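Local coordinates for protein fasciclin-1 (Drosophila melanogaster, PDB 1O70) that acts as a neural cell adhesion molecule, with a tandem pair of its extracellular FAS1 domains making up this chain, at residues 28-31 / 32-36. Numbering follows the deposited sequence.
Sequences YEVI and MDNGG
The peptide group of Ile31 receives the amide of Asn34 over one face: Asn34 N stands 3.3 Å from Ile31 O, 71° out of the carbonyl plane. One turn back, Asp33 N meets Glu29 O at 3.1 Å in an ordinary alpha-helical bond. The planar end of the Asn34 side chain lies near the carbonyl of Val30, and the side chain also touches Arg70 and Met73 of helix 70-79. These differences make the end of helix 21-33 a useful example of how a helix gives way to a turn. Met32 N still bonds to Tyr28 O at 2.9 Å, but Asn34 N divides itself between Ile31 O and a weak i to i+4 bond with Val30 O, also 3.3 Å long. Asn34 is the first residue to leave helical backbone angles, and Gly35 and Gly36, both at positive phi, carry the chain round until Gly36 becomes the N-cap of helix 37-43. The turn thus joins two helices of the first of the two FAS1 domains in the chain.

The side chains face two ways. Ile31 holds CG2 anti to the backbone N, where it touches Gly36 CA at 4.1 Å; its side chain also packs on Val38, Ile42 and Leu77, and Val30 shares the last of these. Met32, exposed, runs back along the carbonyl of Tyr28.

Two acids sit a turn apart here, Glu29 OE1 lying 5.8 Å from Asp33 OD2. The salt bridge to Arg25 probably balances the charge of Glu29, so that any repulsion with Asp33 is modest, whereas a carboxylate on Asp33, in the last turn, is probably disfavoured by the helix dipole. Polar backbone and apolar side chains thus do separate jobs: the shared amide marks the end of one helix, and Ile31 ties that end to the next.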
loop_
_atom_site.group_PDB
_atom_site.type_symbol
_atom_site.label_atom_id
_atom_site.label_comp_id
_atom_site.label_asym_id
_atom_site.label_seq_id
_atom_site.Cartn_x
_atom_site.Cartn_y
_atom_site.Cartn_z
ATOM N N TYR A 28 9.685 21.435 6.870
ATOM C CA TYR A 28 10.315 21.708 8.157
ATOM C C TYR A 28 9.354 22.374 9.134
ATOM O O TYR A 28 9.434 22.151 10.343
ATOM C CB TYR A 28 11.569 22.560 7.961
ATOM C CG TYR A 28 12.667 21.828 7.230
ATOM C CD1 TYR A 28 13.380 22.456 6.203
ATOM C CD2 TYR A 28 13.001 20.507 7.560
ATOM C CE1 TYR A 28 14.394 21.798 5.519
ATOM C CE2 TYR A 28 14.018 19.837 6.879
ATOM C CZ TYR A 28 14.714 20.498 5.857
ATOM O OH TYR A 28 15.742 19.871 5.186
ATOM N N GLU A 29 8.440 23.187 8.622
ATOM C CA GLU A 29 7.469 23.809 9.504
ATOM C C GLU A 29 6.630 22.702 10.129
ATOM O O GLU A 29 6.388 22.707 11.335
ATOM C CB GLU A 29 6.584 24.778 8.733
ATOM C CG GLU A 29 7.117 26.189 8.743
ATOM C CD GLU A 29 6.295 27.106 7.890
ATOM O OE1 GLU A 29 5.048 26.968 7.908
ATOM O OE2 GLU A 29 6.889 27.966 7.201
ATOM N N VAL A 30 6.201 21.742 9.313
ATOM C CA VAL A 30 5.418 20.632 9.835
ATOM C C VAL A 30 6.223 19.896 10.904
ATOM O O VAL A 30 5.677 19.491 11.934
ATOM C CB VAL A 30 5.006 19.636 8.725
ATOM C CG1 VAL A 30 4.357 18.398 9.345
ATOM C CG2 VAL A 30 4.021 20.308 7.768
ATOM N N ILE A 31 7.521 19.728 10.679
ATOM C CA ILE A 31 8.340 19.046 11.679
ATOM C C ILE A 31 8.362 19.826 13.001
ATOM O O ILE A 31 8.355 19.231 14.081
ATOM C CB ILE A 31 9.790 18.835 11.189
ATOM C CG1 ILE A 31 9.799 17.872 9.995
ATOM C CG2 ILE A 31 10.632 18.234 12.299
ATOM C CD1 ILE A 31 11.186 17.619 9.423
ATOM N N MET A 32 8.378 21.153 12.908
ATOM C CA MET A 32 8.393 22.002 14.098
ATOM C C MET A 32 7.120 21.819 14.926
ATOM O O MET A 32 7.190 21.623 16.141
ATOM C CB MET A 32 8.573 23.471 13.690
ATOM C CG MET A 32 9.970 23.780 13.155
ATOM S SD MET A 32 10.139 25.407 12.388
ATOM C CE MET A 32 10.500 26.399 13.815
ATOM N N ASP A 33 5.965 21.860 14.263
ATOM C CA ASP A 33 4.682 21.696 14.937
ATOM C C ASP A 33 4.539 20.355 15.651
ATOM O O ASP A 33 3.784 20.248 16.619
ATOM C CB ASP A 33 3.515 21.816 13.944
ATOM C CG ASP A 33 3.498 23.135 13.197
ATOM O OD1 ASP A 33 3.574 24.197 13.848
ATOM O OD2 ASP A 33 3.392 23.106 11.950
ATOM N N ASN A 34 5.249 19.328 15.192
ATOM C CA ASN A 34 5.087 18.017 15.812
ATOM C C ASN A 34 6.263 17.344 16.491
ATOM O O ASN A 34 6.564 16.184 16.207
ATOM C CB ASN A 34 4.480 17.044 14.798
ATOM C CG ASN A 34 3.203 17.583 14.179
ATOM O OD1 ASN A 34 3.241 18.427 13.274
ATOM N ND2 ASN A 34 2.060 17.119 14.682
ATOM N N GLY A 35 6.915 18.053 17.400
ATOM C CA GLY A 35 8.020 17.447 18.116
ATOM C C GLY A 35 9.395 18.017 17.846
ATOM O O GLY A 35 9.923 18.810 18.633
ATOM N N GLY A 36 9.973 17.612 16.722
ATOM C CA GLY A 36 11.303 18.059 16.361
ATOM C C GLY A 36 12.190 16.833 16.386
ATOM O O GLY A 36 13.310 16.839 15.869
#